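Long-range contacts in HIAXHD3 (Humicola insolens, PDB 3ZXK), which hydrolyses arabinofuranosyl side chains, probably of xylan, as a family 43 glycoside hydrolase, and has served as the starting point for engineering endo-xylanase activity: residues Asp143-Asp149 against Glu192-Lys198; Glu21-Val25 against Ser86-Arg92. All coordinates share one frame; numbering follows the deposited sequence.

Interaction 1 of 2, residues Asp143-Asp149 against Glu192-Lys198; sequences DAGLLID and EGARMYK. With XYP (beta-D-xylopyranose), chain C.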
ATOM      1  N   ASP A 143      15.100  -4.742   3.382  1.00  7.06           N
ATOM      2  CA  ASP A 143      15.055  -4.083   2.077  1.00  5.94           C
ATOM      3  C   ASP A 143      15.600  -5.001   0.949  1.00  6.19           C
ATOM      4  O   ASP A 143      16.585  -4.709   0.237  1.00  7.72           O
ATOM      5  CB  ASP A 143      15.774  -2.728   2.145  1.00  6.14           C
ATOM      6  CG  ASP A 143      14.895  -1.626   2.740  1.00  8.51           C
ATOM      7  OD1 ASP A 143      13.932  -1.926   3.464  1.00 10.14           O
ATOM      8  OD2 ASP A 143      15.172  -0.456   2.461  1.00 10.30           O
ATOM      9  N   ALA A 144      14.906  -6.119   0.794  1.00  5.78           N
ATOM     10  CA  ALA A 144      15.319  -7.194  -0.096  1.00  5.42           C
ATOM     11  C   ALA A 144      15.048  -6.812  -1.549  1.00  5.39           C
ATOM     12  O   ALA A 144      14.023  -6.168  -1.852  1.00  5.30           O
ATOM     13  CB  ALA A 144      14.536  -8.459   0.257  1.00  6.57           C
ATOM     14  N   GLY A 145      15.957  -7.245  -2.421  1.00  4.82           N
ATOM     15  CA  GLY A 145      15.775  -7.166  -3.875  1.00  4.89           C
ATOM     16  C   GLY A 145      16.166  -8.475  -4.536  1.00  4.54           C
ATOM     17  O   GLY A 145      17.374  -8.803  -4.642  1.00  5.34           O
ATOM     18  N   LEU A 146      15.150  -9.199  -5.017  1.00  4.28           N
ATOM     19  CA  LEU A 146      15.328 -10.483  -5.684  1.00  4.14           C
ATOM     20  C   LEU A 146      15.710 -10.339  -7.149  1.00  3.81           C
ATOM     21  O   LEU A 146      15.126  -9.522  -7.859  1.00  4.62           O
ATOM     22  CB  LEU A 146      13.995 -11.280  -5.615  1.00  3.92           C
ATOM     23  CG  LEU A 146      13.874 -12.614  -6.370  1.00  3.90           C
ATOM     24  CD1 LEU A 146      14.865 -13.609  -5.798  1.00  4.74           C
ATOM     25  CD2 LEU A 146      12.456 -13.174  -6.294  1.00  3.89           C
ATOM     26  N   LEU A 147      16.654 -11.184  -7.596  1.00  3.68           N
ATOM     27  CA  LEU A 147      16.972 -11.376  -8.993  1.00  3.78           C
ATOM     28  C   LEU A 147      16.887 -12.865  -9.308  1.00  4.37           C
ATOM     29  O   LEU A 147      17.497 -13.649  -8.615  1.00  4.52           O
ATOM     30  CB  LEU A 147      18.421 -10.877  -9.300  1.00  4.12           C
ATOM     31  CG  LEU A 147      18.973 -11.361 -10.654  1.00  4.62           C
ATOM     32  CD1 LEU A 147      18.158 -10.763 -11.779  1.00  4.65           C
ATOM     33  CD2 LEU A 147      20.435 -11.008 -10.849  1.00  6.58           C
ATOM     34  N   ILE A 148      16.114 -13.243 -10.311  1.00  4.97           N
ATOM     35  CA  ILE A 148      16.227 -14.583 -10.871  1.00  5.28           C
ATOM     36  C   ILE A 148      17.111 -14.476 -12.114  1.00  5.90           C
ATOM     37  O   ILE A 148      16.680 -13.915 -13.128  1.00  6.66           O
ATOM     38  CB  ILE A 148      14.827 -15.153 -11.195  1.00  5.37           C
ATOM     39  CG1 ILE A 148      13.936 -15.045  -9.930  1.00  5.34           C
ATOM     40  CG2 ILE A 148      14.929 -16.555 -11.805  1.00  6.72           C
ATOM     41  CD1 ILE A 148      12.521 -15.564 -10.078  1.00  6.39           C
ATOM     42  N   ASP A 149      18.335 -15.012 -12.019  1.00  5.66           N
ATOM     43  CA  ASP A 149      19.340 -14.859 -13.046  1.00  6.50           C
ATOM     44  C   ASP A 149      19.009 -15.666 -14.319  1.00  6.76           C
ATOM     45  O   ASP A 149      18.121 -16.511 -14.330  1.00  7.64           O
ATOM     46  CB  ASP A 149      20.714 -15.215 -12.461  1.00  7.40           C
ATOM     47  CG  ASP A 149      21.848 -14.574 -13.201  1.00  8.04           C
ATOM     48  OD1 ASP A 149      21.604 -13.838 -14.200  1.00  8.77           O
ATOM     49  OD2 ASP A 149      23.001 -14.801 -12.778  1.00 10.50           O
ATOM     50  N   GLU A 192      20.053   1.889   1.241  1.00  7.58           N
ATOM     51  CA  GLU A 192      19.077   0.810   1.496  1.00  6.68           C
ATOM     52  C   GLU A 192      18.195   0.671   0.243  1.00  6.19           C
ATOM     53  O   GLU A 192      18.521   1.168  -0.825  1.00  6.36           O
ATOM     54  CB  GLU A 192      18.229   1.079   2.772  1.00  7.55           C
ATOM     55  CG  GLU A 192      17.272   2.274   2.717  1.00  9.20           C
ATOM     56  CD  GLU A 192      16.330   2.374   3.926  1.00 12.04           C
ATOM     57  OE1 GLU A 192      16.483   1.633   4.928  1.00 13.04           O
ATOM     58  OE2 GLU A 192      15.412   3.221   3.902  1.00 17.43           O
ATOM     59  N   GLY A 193      17.086  -0.042   0.352  1.00  5.97           N
ATOM     60  CA  GLY A 193      16.129  -0.117  -0.761  1.00  5.94           C
ATOM     61  C   GLY A 193      16.555  -0.901  -1.992  1.00  5.65           C
ATOM     62  O   GLY A 193      16.019  -0.651  -3.090  1.00  6.86           O
ATOM     63  N   ALA A 194      17.463  -1.878  -1.836  1.00  5.26           N
ATOM     64  CA  ALA A 194      17.971  -2.675  -2.951  1.00  5.71           C
ATOM     65  C   ALA A 194      16.904  -3.263  -3.894  1.00  5.33           C
ATOM     66  O   ALA A 194      15.911  -3.854  -3.468  1.00  5.53           O
ATOM     67  CB  ALA A 194      18.912  -3.782  -2.441  1.00  6.05           C
ATOM     68  N   ARG A 195      17.156  -3.087  -5.191  1.00  5.29           N
ATOM     69  CA  ARG A 195      16.491  -3.842  -6.249  1.00  4.55           C
ATOM     70  C   ARG A 195      17.616  -4.399  -7.103  1.00  4.32           C
ATOM     71  O   ARG A 195      18.628  -3.693  -7.325  1.00  5.54           O
ATOM     72  CB  ARG A 195      15.522  -2.966  -7.063  1.00  5.30           C
ATOM     73  CG  ARG A 195      14.065  -3.022  -6.586  1.00  6.35           C
ATOM     74  CD  ARG A 195      13.862  -2.172  -5.360  1.00  6.66           C
ATOM     75  NE  ARG A 195      12.491  -2.339  -4.878  1.00  7.92           N
ATOM     76  CZ  ARG A 195      12.080  -3.351  -4.116  1.00  6.10           C
ATOM     77  NH1 ARG A 195      12.929  -4.306  -3.754  1.00  6.56           N
ATOM     78  NH2 ARG A 195      10.830  -3.386  -3.682  1.00  7.13           N
ATOM     79  N   MET A 196      17.495  -5.635  -7.576  1.00  3.87           N
ATOM     80  CA  MET A 196      18.617  -6.287  -8.271  1.00  3.78           C
ATOM     81  C   MET A 196      18.241  -6.719  -9.703  1.00  3.91           C
ATOM     82  O   MET A 196      17.127  -7.229  -9.935  1.00  3.95           O
ATOM     83  CB  MET A 196      19.136  -7.483  -7.458  1.00  3.91           C
ATOM     84  CG  MET A 196      20.458  -8.065  -7.982  1.00  4.78           C
ATOM     85  SD  MET A 196      21.072  -9.302  -6.824  1.00  7.02           S
ATOM     86  CE  MET A 196      22.665  -9.737  -7.514  1.00  7.51           C
ATOM     87  N   TYR A 197      19.170  -6.511 -10.649  1.00  3.79           N
ATOM     88  CA  TYR A 197      18.879  -6.727 -12.071  1.00  4.10           C
ATOM     89  C   TYR A 197      20.033  -7.394 -12.805  1.00  4.38           C
ATOM     90  O   TYR A 197      21.211  -7.199 -12.473  1.00  4.62           O
ATOM     91  CB  TYR A 197      18.595  -5.398 -12.772  1.00  3.98           C
ATOM     92  CG  TYR A 197      17.509  -4.576 -12.092  1.00  3.84           C
ATOM     93  CD1 TYR A 197      16.144  -4.791 -12.378  1.00  4.51           C
ATOM     94  CD2 TYR A 197      17.848  -3.609 -11.148  1.00  3.89           C
ATOM     95  CE1 TYR A 197      15.153  -4.064 -11.731  1.00  5.37           C
ATOM     96  CE2 TYR A 197      16.867  -2.872 -10.496  1.00  3.94           C
ATOM     97  CZ  TYR A 197      15.507  -3.077 -10.814  1.00  4.38           C
ATOM     98  OH  TYR A 197      14.464  -2.368 -10.178  1.00  4.87           O
ATOM     99  N   LYS A 198      19.684  -8.160 -13.823  1.00  4.48           N
ATOM    100  CA  LYS A 198      20.655  -8.693 -14.780  1.00  5.53           C
ATOM    101  C   LYS A 198      20.258  -8.079 -16.114  1.00  6.51           C
ATOM    102  O   LYS A 198      19.160  -8.318 -16.620  1.00  6.75           O
ATOM    103  CB  LYS A 198      20.575 -10.225 -14.805  1.00  6.95           C
ATOM    104  CG  LYS A 198      21.395 -10.905 -15.890  1.00  8.29           C
ATOM    105  CD  LYS A 198      22.880 -10.837 -15.605  1.00  9.31           C
ATOM    106  CE  LYS A 198      23.656 -11.732 -16.558  1.00 10.91           C
ATOM    107  NZ  LYS A 198      23.278 -13.157 -16.359  1.00 13.26           N
TER
HETATM  108  C1  XYP C   2      13.886   7.143   7.051  1.00 25.23           C
HETATM  109  C2  XYP C   2      13.774   5.921   6.132  1.00 24.33           C
HETATM  110  C3  XYP C   2      13.462   4.651   6.915  1.00 24.39           C
HETATM  111  C4  XYP C   2      14.549   4.406   7.957  1.00 27.68           C
HETATM  112  C5  XYP C   2      15.287   5.694   8.324  1.00 27.15           C
HETATM  113  O2  XYP C   2      12.729   6.099   5.172  1.00 20.16           O
HETATM  114  O3  XYP C   2      13.385   3.537   6.013  1.00 23.45           O
HETATM  115  O4  XYP C   2      14.020   3.414   8.841  1.00 27.62           O
HETATM  116  O5  XYP C   2      14.363   6.780   8.354  1.00 27.25           O
HETATM  117  O   HOH W   1      18.855  -2.829   0.637  1.00  6.39           O
HETATM  118  O   HOH W   2      13.339   1.385   2.573  1.00 18.74           O
HETATM  119  O   HOH W   3      14.941  -6.867  -7.042  1.00  6.67           O
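The Arg195 guanidinium meets Ala144 O and Gly145 CA at its edge, near its plane. Its NH1 bonds weakly to Ala144 O (2.9 Å, 121° at the hydrogen) and in a straighter bond to Ala194 O (3.0 Å), tilted out of the guanidinium plane, while NH2 reaches Ser86 O. The Asp149 carboxylate takes Lys198 NZ on the syn side of OD1 (2.8 Å), its OD2 being held by Tyr203. Lys198 bends at chi2 (72°) and again at chi4, which curls its chain round Asp149 OD1; an alanine here would probably leave OD1 and neighbouring Asp150 without their positive mate. Between these polar ends, Leu147 CB packs on Met196 CG (3.7 Å), the two side chains crossing at about a right angle. The backbones, nearly parallel, are bridged by single waters: one links Asp143 O to Ala194 N, another Leu146 O to Met196 N. Gly145 lies so close to Ala194 O that a CB would clash. At the sugar end Asp143 OD2 takes a weak bond from Gly193 N, and Glu192 OE2 accepts from xylose O3 (2.9 Å), OE1 being held by Tyr142 and Asn160. Here are the first strands of two adjoining blades of the family 43 five-bladed beta-propeller, with the Glu192 end at its glycan pocket.

Interaction 2 of 2, residues Glu21-Val25 against Ser86-Arg92; sequences EVFRV and STLRYRR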
ATOM      1  N   GLU A  21       8.363  -2.500  -6.218  1.00  6.18           N
ATOM      2  CA  GLU A  21       9.172  -3.333  -7.125  1.00  6.28           C
ATOM      3  C   GLU A  21       8.375  -3.398  -8.416  1.00  5.67           C
ATOM      4  O   GLU A  21       7.185  -3.644  -8.350  1.00  6.02           O
ATOM      5  CB  GLU A  21       9.316  -4.765  -6.551  1.00  7.43           C
ATOM      6  CG  GLU A  21       9.927  -5.807  -7.515  1.00  8.86           C
ATOM      7  CD  GLU A  21      11.435  -5.953  -7.386  1.00 11.17           C
ATOM      8  OE1 GLU A  21      11.943  -6.199  -6.267  1.00 15.83           O
ATOM      9  OE2 GLU A  21      12.119  -5.831  -8.418  1.00 14.42           O
ATOM     10  N   VAL A  22       9.003  -3.175  -9.575  1.00  4.75           N
ATOM     11  CA  VAL A  22       8.306  -3.300 -10.868  0.69  4.72           C
ATOM     12  C   VAL A  22       9.055  -4.250 -11.792  1.00  4.78           C
ATOM     13  O   VAL A  22      10.288  -4.271 -11.807  1.00  5.51           O
ATOM     14  CB  VAL A  22       8.145  -1.952 -11.630  0.69  5.20           C
ATOM     15  CG1 VAL A  22       6.940  -1.137 -11.157  0.69  6.10           C
ATOM     16  CG2 VAL A  22       9.445  -1.138 -11.651  0.69  4.21           C
ATOM     17  N   PHE A  23       8.310  -5.035 -12.556  1.00  4.21           N
ATOM     18  CA  PHE A  23       8.924  -5.913 -13.555  1.00  4.15           C
ATOM     19  C   PHE A  23       7.926  -6.194 -14.652  1.00  4.70           C
ATOM     20  O   PHE A  23       6.754  -5.873 -14.505  1.00  4.79           O
ATOM     21  CB  PHE A  23       9.478  -7.215 -12.927  1.00  4.41           C
ATOM     22  CG  PHE A  23       8.437  -8.054 -12.233  1.00  4.71           C
ATOM     23  CD1 PHE A  23       8.116  -7.855 -10.899  1.00  5.03           C
ATOM     24  CD2 PHE A  23       7.751  -9.035 -12.930  1.00  5.39           C
ATOM     25  CE1 PHE A  23       7.130  -8.613 -10.271  1.00  4.87           C
ATOM     26  CE2 PHE A  23       6.782  -9.817 -12.301  1.00  5.45           C
ATOM     27  CZ  PHE A  23       6.483  -9.625 -10.965  1.00  4.80           C
ATOM     28  N   ARG A  24       8.406  -6.761 -15.749  1.00  5.09           N
ATOM     29  CA  ARG A  24       7.542  -7.044 -16.886  1.00  5.15           C
ATOM     30  C   ARG A  24       7.520  -8.528 -17.160  1.00  5.73           C
ATOM     31  O   ARG A  24       8.565  -9.195 -17.089  1.00  6.24           O
ATOM     32  CB  ARG A  24       8.067  -6.323 -18.132  1.00  5.56           C
ATOM     33  CG  ARG A  24       7.214  -6.553 -19.356  1.00  6.46           C
ATOM     34  CD  ARG A  24       7.648  -5.695 -20.532  1.00  7.12           C
ATOM     35  NE  ARG A  24       9.016  -5.965 -20.967  1.00  8.08           N
ATOM     36  CZ  ARG A  24       9.363  -6.915 -21.832  1.00  9.43           C
ATOM     37  NH1 ARG A  24       8.444  -7.723 -22.364  1.00 11.00           N
ATOM     38  NH2 ARG A  24      10.632  -7.064 -22.174  1.00 11.87           N
ATOM     39  N   VAL A  25       6.330  -9.050 -17.453  1.00  5.69           N
ATOM     40  CA  VAL A  25       6.196 -10.389 -18.060  1.00  6.38           C
ATOM     41  C   VAL A  25       5.452 -10.208 -19.358  1.00  6.72           C
ATOM     42  O   VAL A  25       4.263  -9.871 -19.349  1.00  6.89           O
ATOM     43  CB  VAL A  25       5.409 -11.359 -17.154  1.00  7.38           C
ATOM     44  CG1 VAL A  25       5.427 -12.763 -17.768  1.00  8.12           C
ATOM     45  CG2 VAL A  25       5.990 -11.366 -15.742  1.00  7.38           C
ATOM     46  N   SER A  86       9.997  -4.945   0.382  1.00  5.40           N
ATOM     47  CA  SER A  86      10.089  -6.373   0.063  1.00  4.41           C
ATOM     48  C   SER A  86      10.296  -6.580  -1.431  1.00  4.15           C
ATOM     49  O   SER A  86      10.723  -5.653  -2.128  1.00  4.42           O
ATOM     50  CB  SER A  86       8.844  -7.065   0.614  1.00  4.86           C
ATOM     51  OG  SER A  86       8.709  -6.750   1.996  1.00  5.84           O
ATOM     52  N   THR A  87      10.092  -7.786  -1.940  1.00  3.69           N
ATOM     53  CA  THR A  87      10.462  -8.016  -3.333  1.00  3.95           C
ATOM     54  C   THR A  87       9.607  -9.124  -3.945  1.00  3.56           C
ATOM     55  O   THR A  87       9.177 -10.029  -3.247  1.00  3.88           O
ATOM     56  CB  THR A  87      11.983  -8.320  -3.455  1.00  4.17           C
ATOM     57  OG1 THR A  87      12.334  -8.372  -4.833  1.00  4.86           O
ATOM     58  CG2 THR A  87      12.356  -9.637  -2.794  1.00  4.55           C
ATOM     59  N   LEU A  88       9.401  -9.025  -5.259  1.00  3.51           N
ATOM     60  CA  LEU A  88       8.571  -9.960  -6.023  1.00  3.73           C
ATOM     61  C   LEU A  88       9.169 -10.123  -7.407  1.00  3.74           C
ATOM     62  O   LEU A  88       9.560  -9.127  -8.030  1.00  4.43           O
ATOM     63  CB  LEU A  88       7.171  -9.397  -6.217  1.00  4.21           C
ATOM     64  CG  LEU A  88       6.164 -10.228  -7.016  1.00  4.74           C
ATOM     65  CD1 LEU A  88       5.782 -11.439  -6.175  1.00  4.54           C
ATOM     66  CD2 LEU A  88       4.905  -9.426  -7.304  1.00  6.17           C
ATOM     67  N   ARG A  89       9.213 -11.362  -7.902  1.00  3.73           N
ATOM     68  CA  ARG A  89       9.584 -11.639  -9.309  1.00  3.50           C
ATOM     69  C   ARG A  89       8.823 -12.846  -9.803  1.00  3.59           C
ATOM     70  O   ARG A  89       8.365 -13.660  -9.020  1.00  4.32           O
ATOM     71  CB  ARG A  89      11.102 -11.877  -9.520  1.00  3.88           C
ATOM     72  CG  ARG A  89      12.027 -10.683  -9.217  1.00  4.48           C
ATOM     73  CD  ARG A  89      11.958  -9.621 -10.313  1.00  5.80           C
ATOM     74  NE  ARG A  89      12.567  -8.348  -9.942  1.00  7.94           N
ATOM     75  CZ  ARG A  89      13.813  -7.961 -10.245  1.00  7.11           C
ATOM     76  NH1 ARG A  89      14.668  -8.738 -10.936  1.00  7.08           N
ATOM     77  NH2 ARG A  89      14.221  -6.772  -9.838  1.00  7.77           N
ATOM     78  N   TYR A  90       8.692 -12.954 -11.118  1.00  3.74           N
ATOM     79  CA  TYR A  90       8.054 -14.116 -11.720  1.00  3.82           C
ATOM     80  C   TYR A  90       9.116 -15.061 -12.299  1.00  4.43           C
ATOM     81  O   TYR A  90       9.980 -14.637 -13.087  1.00  4.94           O
ATOM     82  CB  TYR A  90       7.159 -13.637 -12.852  1.00  4.25           C
ATOM     83  CG  TYR A  90       6.534 -14.740 -13.654  1.00  4.57           C
ATOM     84  CD1 TYR A  90       5.571 -15.595 -13.095  1.00  4.67           C
ATOM     85  CD2 TYR A  90       6.881 -14.910 -14.987  1.00  5.19           C
ATOM     86  CE1 TYR A  90       4.978 -16.605 -13.858  1.00  4.94           C
ATOM     87  CE2 TYR A  90       6.326 -15.913 -15.752  1.00  5.33           C
ATOM     88  CZ  TYR A  90       5.361 -16.751 -15.192  1.00  5.22           C
ATOM     89  OH  TYR A  90       4.800 -17.739 -15.991  1.00  5.58           O
ATOM     90  N   ARG A  91       9.037 -16.326 -11.906  1.00  4.27           N
ATOM     91  CA  ARG A  91       9.998 -17.327 -12.348  1.00  4.49           C
ATOM     92  C   ARG A  91       9.386 -18.068 -13.515  1.00  5.01           C
ATOM     93  O   ARG A  91       8.417 -18.807 -13.346  1.00  5.41           O
ATOM     94  CB  ARG A  91      10.309 -18.292 -11.209  1.00  4.65           C
ATOM     95  CG  ARG A  91      11.607 -19.049 -11.419  1.00  5.34           C
ATOM     96  CD  ARG A  91      11.904 -19.946 -10.239  1.00  5.65           C
ATOM     97  NE  ARG A  91      13.298 -20.404 -10.307  1.00  6.81           N
ATOM     98  CZ  ARG A  91      13.879 -21.167  -9.387  1.00  7.12           C
ATOM     99  NH1 ARG A  91      13.183 -21.611  -8.327  1.00  7.47           N
ATOM    100  NH2 ARG A  91      15.152 -21.504  -9.517  1.00  7.88           N
ATOM    101  N   ARG A  92       9.965 -17.881 -14.704  1.00  5.90           N
ATOM    102  CA  ARG A  92       9.447 -18.545 -15.910  1.00  6.61           C
ATOM    103  C   ARG A  92       9.546 -20.067 -15.857  1.00  6.65           C
ATOM    104  O   ARG A  92       8.628 -20.765 -16.305  1.00  8.17           O
ATOM    105  CB  ARG A  92      10.156 -18.028 -17.163  1.00  7.74           C
ATOM    106  CG  ARG A  92       9.588 -16.714 -17.672  1.00  9.53           C
ATOM    107  CD  ARG A  92       9.811 -15.552 -16.737  1.00 10.19           C
ATOM    108  NE  ARG A  92       9.534 -14.305 -17.459  1.00 12.58           N
ATOM    109  CZ  ARG A  92       9.651 -13.100 -16.929  1.00 13.53           C
ATOM    110  NH1 ARG A  92       9.994 -12.970 -15.649  1.00 11.84           N
ATOM    111  NH2 ARG A  92       9.402 -12.034 -17.676  1.00 16.05           N
TER
HETATM  112  O   HOH W   4      10.357 -10.122 -15.280  1.00 12.25           O
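Charge leads at one end, where Arg89 grips Glu21 side-on, with NE (3.0 Å) and NH2 (2.7 Å) both given to OE2. That oxygen lies in the guanidinium plane, but the carboxylate is turned 77° against it, so NH2 arrives on the syn side whereas NE comes from above the carboxylate. Glu21 has its CG anti to the backbone N (chi1 170°) and then bends at chi2, which carries the acid across to the other strand. Its second oxygen, OE1, accepts from Thr87 OG1 at 2.6 Å, again from above the carboxylate plane; the two side chains run side by side.

Apolar contacts fill the middle. Phe23 receives the CH of Arg89 CA over one face, 4.2 Å from the ring centroid, as a CH-pi contact. Leu88 CD2 sits at the ring's edge, and Phe23 CE2 packs against Tyr90 CB (3.9 Å). Farther along, Val25 CG2 touches Tyr90 CD2 (3.7 Å), that phenol's hydroxyl being tied to Asp95 and Leu118.

Hydrogen bonding to backbone closes the far, more exposed end. Arg92 NH2 meets Arg24 O on a lone pair, in the carbonyl plane (3.0 Å), while NH1 bonds to Tyr90 O and gives a proton to a water that itself donates to Arg24 O. Val25 CG2 lies over a face of this guanidinium.

The strands therefore join through side chains, without backbone pairing. Leu88 N and O are buried with no polar partner in the model, and the buried acid is probably kept as an anion by the arginine that grips it.

Overall arrangement
Both contacts are largely buried, and each joins the first strands of successive blades: 21-25 to 87-91 in interaction 2, 145-148 to 192-199 in interaction 1. All four run nearly parallel within their pairs, yet the chemistry differs with the spacing. Interaction 1 brings its strand axes to 4.9 Å, close enough for single waters to bridge the backbones, with Gly145 at the tightest point, and one end opens on the sugar. Interaction 2, at 7.1 Å, is filled by larger side chains, and its outer end reaches solvent at Arg92. Their centres lie 10 Å apart, and hydrogen bonds connect them: Thr87 OG1 with Leu146 N, Ser86 O with Arg195 NH2, and Arg89 NH2 with Met196 O.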